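Local atomic coordinates of aromatic-L-amino-acid decarboxylase (Catharanthus roseus, PDB entry 6EEW), a protein that catalyses the pyridoxal 5'-phosphate-dependent decarboxylation of L-tryptophan to tryptamine and of 5-hydroxy-L-tryptophan to serotonin. Residues N442-L446 with I465-R469; L449-V455 with R484-I489; L147-F153 with L330-Q334. All blocks are in the same frame, centred on the assembly; numbering follows the deposited sequence.

How the interactions relate
Interactions 1 and 2 are neighbours, their centres 13 Å apart. Both use helix 438-451, whose earlier turns lie on strand 465-471 and whose last turn and following loop meet the next helix, 479-496. They touch where L468 CD2 lies 4.1 Å from L449 CD1, so the leucine packing continues across. Interaction 3 belongs to the large domain, on the other side of the chain's centre, about 39 Å from interaction 1 and 42 Å from interaction 2, centre to centre. None of the three lines the substrate pocket: the side chain of L446 is about 13 Å from a bound tryptophan, and that of V332 about 11 Å from the side chain of Y348, which binds L-tryptophan.

Interaction 1 (N442-L446 with I465-R469); sequences NKKLL and IYMLR
The Y466 ring takes the ammonium of K443 obliquely, NZ sitting 4.0 Å from the ring centroid and 32° off the normal, an off-centre cation-pi contact. Also oblique to the ring is N442, whose CB stands 3.7 Å from Y466 CD1, while H459 meets the same ring with its plane nearly parallel. The lysine chain gets there by bending at chi3 and chi4, so that NZ folds back beside CE2 and CD2; E439 offers it a weak, long ion pair. At the phenol end, Y466 OH is packed between carbons, 3.4 Å from K443 CG and 3.5 Å from L446 CD2. This is the C-terminal small domain of a fold-type I pyridoxal-phosphate enzyme, where helix 438-451 covers an antiparallel four-stranded sheet; the local helix and strand axes pass 8.8 Å apart at 22°. L468, the other strand side chain to meet the helix, lies with CD1 3.8 Å from N442 CB and CD2 4.0 Å from L445 CD2. The N442 amide is held at both ends, OD1 by the backbone N of L429 and ND2 by the carbonyl of V438. An alanine in place of Y466 would probably leave the K443 ammonium without its aromatic partner and open a gap beneath L446 and N442. From the reverse side of the strand R469 donates to the carbonyls of F100, T262 and S263, tying this sheet to the region of the pocket.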
loop_
_atom_site.group_PDB
_atom_site.type_symbol
_atom_site.label_atom_id
_atom_site.label_comp_id
_atom_site.label_asym_id
_atom_site.label_seq_id
_atom_site.Cartn_x
_atom_site.Cartn_y
_atom_site.Cartn_z
ATOM N N ASN A 442 25.391 23.957 16.182
ATOM C CA ASN A 442 24.572 23.655 15.017
ATOM C C ASN A 442 23.165 23.226 15.422
ATOM O O ASN A 442 22.189 23.546 14.728
ATOM C CB ASN A 442 25.263 22.575 14.184
ATOM C CG ASN A 442 26.448 23.116 13.392
ATOM O OD1 ASN A 442 26.282 23.803 12.383
ATOM N ND2 ASN A 442 27.656 22.809 13.859
ATOM N N LYS A 443 23.032 22.528 16.555
ATOM C CA LYS A 443 21.712 22.136 17.037
ATOM C C LYS A 443 20.875 23.354 17.404
ATOM O O LYS A 443 19.679 23.422 17.093
ATOM C CB LYS A 443 21.872 21.200 18.234
ATOM C CG LYS A 443 20.796 20.142 18.348
ATOM C CD LYS A 443 20.945 19.356 19.649
ATOM C CE LYS A 443 22.400 18.962 19.898
ATOM N NZ LYS A 443 22.981 18.144 18.794
ATOM N N LYS A 444 21.498 24.338 18.054
ATOM C CA LYS A 444 20.799 25.575 18.382
ATOM C C LYS A 444 20.371 26.311 17.122
ATOM O O LYS A 444 19.256 26.845 17.051
ATOM C CB LYS A 444 21.697 26.464 19.241
ATOM C CG LYS A 444 21.044 27.752 19.703
ATOM C CD LYS A 444 19.668 27.492 20.310
ATOM C CE LYS A 444 19.196 28.680 21.139
ATOM N NZ LYS A 444 19.387 29.974 20.425
ATOM N N LEU A 445 21.244 26.358 16.113
ATOM C CA LEU A 445 20.868 27.018 14.868
ATOM C C LEU A 445 19.667 26.329 14.228
ATOM O O LEU A 445 18.709 26.989 13.801
ATOM C CB LEU A 445 22.048 27.038 13.900
ATOM C CG LEU A 445 21.704 27.669 12.550
ATOM C CD1 LEU A 445 21.288 29.120 12.750
ATOM C CD2 LEU A 445 22.873 27.560 11.590
ATOM N N LEU A 446 19.704 24.997 14.138
ATOM C CA LEU A 446 18.570 24.270 13.573
ATOM C C LEU A 446 17.287 24.541 14.352
ATOM O O LEU A 446 16.220 24.759 13.758
ATOM C CB LEU A 446 18.858 22.768 13.561
ATOM C CG LEU A 446 17.706 21.909 13.017
ATOM C CD1 LEU A 446 17.402 22.236 11.562
ATOM C CD2 LEU A 446 17.924 20.416 13.223
ATOM N N ILE A 465 29.561 13.255 12.838
ATOM C CA ILE A 465 29.467 14.668 12.505
ATOM C C ILE A 465 27.994 15.034 12.460
ATOM O O ILE A 465 27.215 14.397 11.736
ATOM C CB ILE A 465 30.148 14.966 11.161
ATOM C CG1 ILE A 465 31.620 14.544 11.211
ATOM C CG2 ILE A 465 30.009 16.441 10.807
ATOM C CD1 ILE A 465 32.344 14.698 9.896
ATOM N N TYR A 466 27.615 16.049 13.235
ATOM C CA TYR A 466 26.269 16.604 13.212
ATOM C C TYR A 466 26.207 17.661 12.116
ATOM O O TYR A 466 27.065 18.546 12.047
ATOM C CB TYR A 466 25.911 17.213 14.572
ATOM C CG TYR A 466 24.498 17.777 14.688
ATOM C CD1 TYR A 466 24.171 19.028 14.187
ATOM C CD2 TYR A 466 23.497 17.050 15.325
ATOM C CE1 TYR A 466 22.881 19.534 14.307
ATOM C CE2 TYR A 466 22.212 17.541 15.448
ATOM C CZ TYR A 466 21.905 18.782 14.939
ATOM O OH TYR A 466 20.620 19.263 15.070
ATOM N N MET A 467 25.203 17.558 11.252
ATOM C CA MET A 467 25.072 18.482 10.139
ATOM C C MET A 467 23.603 18.795 9.884
ATOM O O MET A 467 22.711 18.005 10.216
ATOM C CB MET A 467 25.728 17.893 8.887
ATOM C CG MET A 467 24.995 16.711 8.293
ATOM S SD MET A 467 26.109 15.686 7.317
ATOM C CE MET A 467 27.119 14.981 8.621
ATOM N N LEU A 468 23.362 19.987 9.347
ATOM C CA LEU A 468 22.060 20.396 8.844
ATOM C C LEU A 468 21.917 19.946 7.397
ATOM O O LEU A 468 22.908 19.806 6.675
ATOM C CB LEU A 468 21.909 21.916 8.935
ATOM C CG LEU A 468 21.768 22.574 10.314
ATOM C CD1 LEU A 468 22.966 22.330 11.217
ATOM C CD2 LEU A 468 21.552 24.066 10.125
ATOM N N ARG A 469 20.675 19.723 6.973
ATOM C CA ARG A 469 20.371 19.334 5.603
ATOM C C ARG A 469 19.404 20.330 4.989
ATOM O O ARG A 469 18.469 20.799 5.649
ATOM C CB ARG A 469 19.769 17.927 5.514
ATOM C CG ARG A 469 20.642 16.778 6.021
ATOM C CD ARG A 469 19.794 15.553 6.417
ATOM N NE ARG A 469 19.229 14.824 5.275
ATOM C CZ ARG A 469 18.051 15.105 4.708
ATOM N NH1 ARG A 469 17.308 16.103 5.162
ATOM N NH2 ARG A 469 17.612 14.393 3.681
#

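Interaction 2 (L449-V455 with R484-I489); sequences LNSTGRV and RVWDLI
L449 and L488 carry the tight half of this contact. L449 CD2 comes obliquely against I489, 3.6 Å from its CG1, and is also 4.1 Å from L488 CD2. The L488 side chain, its CG anti to the backbone N (chi1 179°), is thrust across into the turn that ends helix 438-451. There its CD2 meets V455 CG1 at 3.8 Å and reaches tip to tip toward T452, 4.0 Å from OG1. The T452 hydroxyl bonds to the carbonyl of M448 in the preceding turn. V455 adds a lighter touch at its other branch, CG2 lying 4.2 Å from V485 CG2. The chain turns away from the helix at G453, whose positive phi of 76° would press a CB against the carbonyl of the residue before, and this reversal brings R454 and V455 round to face the second helix.

The outer side, open to solvent, is looser and polar. R454 and R484 cross at about a right angle, with guanidinium planes 71° apart. R454 NH2 sits over one face of the R484 group, toward its rim and 3.4 Å from NH1; both are donors, so this is a close approach of like charges and no bond. R484 NH2 forms a salt bridge with E46, which probably eases the repulsion.

Helix 479-496 meets the end of helix 438-451 here and also packs on helix 375-409, through I489 on F404 and W486 on W407 and V408. Y98 touches both valines, and the backbone of G453 is bonded to V50.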
loop_
_atom_site.group_PDB
_atom_site.type_symbol
_atom_site.label_atom_id
_atom_site.label_comp_id
_atom_site.label_asym_id
_atom_site.label_seq_id
_atom_site.Cartn_x
_atom_site.Cartn_y
_atom_site.Cartn_z
ATOM N N LEU A 449 15.952 27.988 13.533
ATOM C CA LEU A 449 15.374 27.992 12.195
ATOM C C LEU A 449 13.965 27.427 12.220
ATOM O O LEU A 449 13.011 28.071 11.766
ATOM C CB LEU A 449 16.254 27.186 11.241
ATOM C CG LEU A 449 17.575 27.839 10.840
ATOM C CD1 LEU A 449 18.473 26.808 10.195
ATOM C CD2 LEU A 449 17.325 28.997 9.889
ATOM N N ASN A 450 13.814 26.229 12.786
ATOM C CA ASN A 450 12.513 25.567 12.753
ATOM C C ASN A 450 11.496 26.311 13.607
ATOM O O ASN A 450 10.315 26.394 13.245
ATOM C CB ASN A 450 12.659 24.114 13.188
ATOM C CG ASN A 450 13.350 23.262 12.138
ATOM O OD1 ASN A 450 13.251 23.526 10.937
ATOM N ND2 ASN A 450 14.062 22.240 12.585
ATOM N N SER A 451 11.934 26.869 14.736
ATOM C CA SER A 451 11.047 27.648 15.587
ATOM C C SER A 451 10.508 28.874 14.873
ATOM O O SER A 451 9.445 29.381 15.252
ATOM C CB SER A 451 11.789 28.072 16.853
ATOM O OG SER A 451 12.261 26.938 17.558
ATOM N N THR A 452 11.216 29.361 13.853
ATOM C CA THR A 452 10.699 30.481 13.069
ATOM C C THR A 452 9.291 30.234 12.543
ATOM O O THR A 452 8.506 31.179 12.401
ATOM C CB THR A 452 11.610 30.759 11.879
ATOM O OG1 THR A 452 12.892 31.171 12.353
ATOM C CG2 THR A 452 11.010 31.842 10.993
ATOM N N GLY A 453 8.951 28.983 12.249
ATOM C CA GLY A 453 7.757 28.682 11.495
ATOM C C GLY A 453 7.866 28.954 10.011
ATOM O O GLY A 453 7.009 28.482 9.246
ATOM N N ARG A 454 8.891 29.689 9.572
ATOM C CA ARG A 454 9.058 30.043 8.170
ATOM C C ARG A 454 9.930 29.059 7.403
ATOM O O ARG A 454 10.223 29.306 6.232
ATOM C CB ARG A 454 9.646 31.449 8.028
ATOM C CG ARG A 454 8.811 32.564 8.613
ATOM C CD ARG A 454 9.568 33.890 8.504
ATOM N NE ARG A 454 9.812 34.255 7.107
ATOM C CZ ARG A 454 9.092 35.135 6.415
ATOM N NH1 ARG A 454 8.072 35.769 6.983
ATOM N NH2 ARG A 454 9.396 35.385 5.146
ATOM N N VAL A 455 10.361 27.967 8.032
ATOM C CA VAL A 455 11.204 26.977 7.375
ATOM C C VAL A 455 11.193 25.717 8.222
ATOM O O VAL A 455 11.019 25.775 9.441
ATOM C CB VAL A 455 12.645 27.509 7.159
ATOM C CG1 VAL A 455 13.283 27.891 8.478
ATOM C CG2 VAL A 455 13.498 26.462 6.467
ATOM N N ARG A 484 15.654 33.468 0.476
ATOM C CA ARG A 484 15.191 33.940 1.776
ATOM C C ARG A 484 15.561 32.975 2.896
ATOM O O ARG A 484 15.857 33.415 4.013
ATOM C CB ARG A 484 13.683 34.174 1.763
ATOM C CG ARG A 484 13.218 35.227 0.771
ATOM C CD ARG A 484 11.792 35.642 1.103
ATOM N NE ARG A 484 10.879 34.503 1.158
ATOM C CZ ARG A 484 9.592 34.593 1.479
ATOM N NH1 ARG A 484 9.063 35.773 1.773
ATOM N NH2 ARG A 484 8.835 33.502 1.511
ATOM N N VAL A 485 15.567 31.670 2.626
ATOM C CA VAL A 485 16.033 30.729 3.640
ATOM C C VAL A 485 17.486 31.008 3.987
ATOM O O VAL A 485 17.874 31.017 5.159
ATOM C CB VAL A 485 15.854 29.277 3.169
ATOM C CG1 VAL A 485 16.615 28.351 4.103
ATOM C CG2 VAL A 485 14.388 28.898 3.161
ATOM N N TRP A 486 18.317 31.215 2.970
ATOM C CA TRP A 486 19.723 31.509 3.234
ATOM C C TRP A 486 19.879 32.818 4.004
ATOM O O TRP A 486 20.681 32.906 4.947
ATOM C CB TRP A 486 20.501 31.538 1.922
ATOM C CG TRP A 486 21.912 31.943 2.090
ATOM C CD1 TRP A 486 22.558 32.966 1.458
ATOM C CD2 TRP A 486 22.859 31.364 2.993
ATOM N NE1 TRP A 486 23.861 33.036 1.883
ATOM C CE2 TRP A 486 24.071 32.067 2.830
ATOM C CE3 TRP A 486 22.805 30.309 3.910
ATOM C CZ2 TRP A 486 25.219 31.752 3.551
ATOM C CZ3 TRP A 486 23.945 29.996 4.625
ATOM C CH2 TRP A 486 25.136 30.720 4.446
ATOM N N ASP A 487 19.111 33.841 3.631
ATOM C CA ASP A 487 19.138 35.088 4.393
ATOM C C ASP A 487 18.778 34.841 5.854
ATOM O O ASP A 487 19.446 35.343 6.767
ATOM C CB ASP A 487 18.175 36.103 3.772
ATOM C CG ASP A 487 18.666 36.636 2.444
ATOM O OD1 ASP A 487 19.894 36.675 2.237
ATOM O OD2 ASP A 487 17.818 36.994 1.595
ATOM N N LEU A 488 17.726 34.053 6.094
ATOM C CA LEU A 488 17.300 33.767 7.459
ATOM C C LEU A 488 18.378 33.014 8.222
ATOM O O LEU A 488 18.628 33.288 9.402
ATOM C CB LEU A 488 16.007 32.953 7.440
ATOM C CG LEU A 488 15.433 32.531 8.799
ATOM C CD1 LEU A 488 14.996 33.737 9.609
ATOM C CD2 LEU A 488 14.313 31.495 8.671
ATOM N N ILE A 489 18.994 32.024 7.574
ATOM C CA ILE A 489 20.062 31.261 8.209
ATOM C C ILE A 489 21.175 32.195 8.655
ATOM O O ILE A 489 21.668 32.110 9.788
ATOM C CB ILE A 489 20.578 30.168 7.255
ATOM C CG1 ILE A 489 19.449 29.175 6.936
ATOM C CG2 ILE A 489 21.802 29.486 7.843
ATOM C CD1 ILE A 489 19.819 28.084 5.956
#

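Interaction 3 (L147-F153 with L330-Q334); sequences LKLPKSF and LWVKQ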
loop_
_atom_site.group_PDB
_atom_site.type_symbol
_atom_site.label_atom_id
_atom_site.label_comp_id
_atom_site.label_asym_id
_atom_site.label_seq_id
_atom_site.Cartn_x
_atom_site.Cartn_y
_atom_site.Cartn_z
ATOM N N LEU A 147 14.805 5.695 -18.408
ATOM C CA LEU A 147 15.983 5.402 -17.608
ATOM C C LEU A 147 17.057 4.697 -18.404
ATOM O O LEU A 147 18.126 4.427 -17.846
ATOM C CB LEU A 147 15.593 4.555 -16.396
ATOM C CG LEU A 147 14.618 5.231 -15.421
ATOM C CD1 LEU A 147 14.045 4.232 -14.390
ATOM C CD2 LEU A 147 15.270 6.434 -14.750
ATOM N N LYS A 148 16.789 4.372 -19.675
ATOM C CA LYS A 148 17.747 3.668 -20.534
ATOM C C LYS A 148 18.235 2.375 -19.892
ATOM O O LYS A 148 19.426 2.050 -19.920
ATOM C CB LYS A 148 18.927 4.564 -20.933
ATOM C CG LYS A 148 18.549 5.750 -21.836
ATOM C CD LYS A 148 19.758 6.605 -22.153
ATOM C CE LYS A 148 19.387 7.883 -22.908
ATOM N NZ LYS A 148 18.683 7.625 -24.208
ATOM N N LEU A 149 17.293 1.620 -19.332
ATOM C CA LEU A 149 17.583 0.298 -18.816
ATOM C C LEU A 149 17.628 -0.714 -19.962
ATOM O O LEU A 149 16.958 -0.544 -20.987
ATOM C CB LEU A 149 16.512 -0.127 -17.814
ATOM C CG LEU A 149 16.218 0.815 -16.644
ATOM C CD1 LEU A 149 15.144 0.201 -15.745
ATOM C CD2 LEU A 149 17.494 1.109 -15.850
ATOM N N PRO A 150 18.400 -1.781 -19.812
ATOM C CA PRO A 150 18.432 -2.813 -20.855
ATOM C C PRO A 150 17.070 -3.478 -21.023
ATOM O O PRO A 150 16.184 -3.381 -20.174
ATOM C CB PRO A 150 19.485 -3.807 -20.353
ATOM C CG PRO A 150 19.623 -3.532 -18.878
ATOM C CD PRO A 150 19.294 -2.069 -18.682
ATOM N N LYS A 151 16.883 -4.103 -22.187
ATOM C CA LYS A 151 15.641 -4.811 -22.476
ATOM C C LYS A 151 15.363 -5.934 -21.481
ATOM O O LYS A 151 14.238 -6.442 -21.424
ATOM C CB LYS A 151 15.675 -5.352 -23.907
ATOM C CG LYS A 151 15.121 -4.388 -24.968
ATOM C CD LYS A 151 13.586 -4.346 -24.915
ATOM C CE LYS A 151 12.980 -3.524 -26.059
ATOM N NZ LYS A 151 13.312 -2.058 -25.985
ATOM N N SER A 152 16.360 -6.353 -20.714
ATOM C CA SER A 152 16.162 -7.416 -19.743
ATOM C C SER A 152 15.325 -6.974 -18.546
ATOM O O SER A 152 15.005 -7.813 -17.694
ATOM C CB SER A 152 17.523 -7.939 -19.283
ATOM O OG SER A 152 18.334 -6.882 -18.798
ATOM N N PHE A 153 14.943 -5.700 -18.469
ATOM C CA PHE A 153 14.055 -5.201 -17.425
ATOM C C PHE A 153 12.674 -4.839 -17.962
ATOM O O PHE A 153 11.895 -4.199 -17.247
ATOM C CB PHE A 153 14.669 -3.978 -16.734
ATOM C CG PHE A 153 15.907 -4.287 -15.933
ATOM C CD1 PHE A 153 15.792 -4.732 -14.614
ATOM C CD2 PHE A 153 17.175 -4.134 -16.494
ATOM C CE1 PHE A 153 16.915 -5.023 -13.845
ATOM C CE2 PHE A 153 18.312 -4.415 -15.741
ATOM C CZ PHE A 153 18.181 -4.870 -14.403
ATOM N N LEU A 330 9.276 -0.742 -9.331
ATOM C CA LEU A 330 10.208 -1.836 -9.116
ATOM C C LEU A 330 10.366 -2.582 -10.426
ATOM O O LEU A 330 9.368 -2.923 -11.072
ATOM C CB LEU A 330 9.713 -2.787 -8.042
ATOM C CG LEU A 330 10.455 -4.106 -7.839
ATOM C CD1 LEU A 330 11.808 -3.871 -7.176
ATOM C CD2 LEU A 330 9.581 -5.032 -7.014
ATOM N N TRP A 331 11.604 -2.722 -10.872
ATOM C CA TRP A 331 11.942 -3.542 -12.016
ATOM C C TRP A 331 12.750 -4.753 -11.570
ATOM O O TRP A 331 13.599 -4.662 -10.666
ATOM C CB TRP A 331 12.740 -2.751 -13.046
ATOM C CG TRP A 331 12.015 -1.651 -13.751
ATOM C CD1 TRP A 331 11.370 -1.715 -14.959
ATOM C CD2 TRP A 331 11.918 -0.297 -13.318
ATOM N NE1 TRP A 331 10.878 -0.470 -15.300
ATOM C CE2 TRP A 331 11.202 0.414 -14.304
ATOM C CE3 TRP A 331 12.371 0.386 -12.187
ATOM C CZ2 TRP A 331 10.918 1.760 -14.184
ATOM C CZ3 TRP A 331 12.078 1.719 -12.062
ATOM C CH2 TRP A 331 11.352 2.398 -13.055
ATOM N N VAL A 332 12.514 -5.872 -12.244
ATOM C CA VAL A 332 13.173 -7.130 -11.935
ATOM C C VAL A 332 13.601 -7.774 -13.242
ATOM O O VAL A 332 12.825 -7.832 -14.208
ATOM C CB VAL A 332 12.275 -8.071 -11.117
ATOM C CG1 VAL A 332 12.977 -9.374 -10.891
ATOM C CG2 VAL A 332 11.964 -7.424 -9.795
ATOM N N LYS A 333 14.844 -8.250 -13.266
ATOM C CA LYS A 333 15.413 -8.818 -14.476
ATOM C C LYS A 333 14.892 -10.226 -14.720
ATOM O O LYS A 333 14.782 -10.651 -15.879
ATOM C CB LYS A 333 16.941 -8.803 -14.379
ATOM C CG LYS A 333 17.663 -9.111 -15.676
ATOM C CD LYS A 333 19.146 -8.791 -15.544
ATOM C CE LYS A 333 19.803 -9.658 -14.492
ATOM N NZ LYS A 333 21.220 -9.255 -14.280
ATOM N N GLN A 334 14.572 -10.964 -13.651
ATOM C CA GLN A 334 14.012 -12.308 -13.760
ATOM C C GLN A 334 12.691 -12.364 -12.995
ATOM O O GLN A 334 12.644 -12.807 -11.835
ATOM C CB GLN A 334 15.003 -13.351 -13.259
ATOM C CG GLN A 334 16.186 -13.526 -14.189
ATOM C CD GLN A 334 17.093 -14.655 -13.753
ATOM O OE1 GLN A 334 17.888 -14.505 -12.823
ATOM N NE2 GLN A 334 16.984 -15.798 -14.429
#
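W331 lies against F153 from its first carbon, CB being 4.0 Å from F153 CD1; from there the indole runs under the loop after helix 130-146. At CG and CD2 it passes beneath L149, whose CD1 sits 4.0 Å from the centroid of the five-membered ring and 7° off the normal, a CH-pi contact over its face. W331 CD1, at the ring edge, is 3.4 Å from F153 O. NE1 donates to the carbonyl of M140, which fixes the indole's turn. The far end reaches L147, whose CD1 approaches obliquely to 3.5 Å from W331 CH2. Strand 328-332 runs antiparallel to both its neighbours in the seven-stranded mixed sheet of the large domain, and the loop 147-153, leaving its helix in a Schellman motif at K148, closes over the indole. Just past the strand, K333 lies against F153: CG sits over one face of the phenyl ring and CB is 3.8 Å from F153 CE1. K333 CA points a hydrogen at S152 O (3.4 Å, 150° at H). With CG anti to the backbone N (chi1 -168°) the lysine chain passes S152 CB, and a bend at chi3 leads NZ away to the carbonyls of V310 and E308.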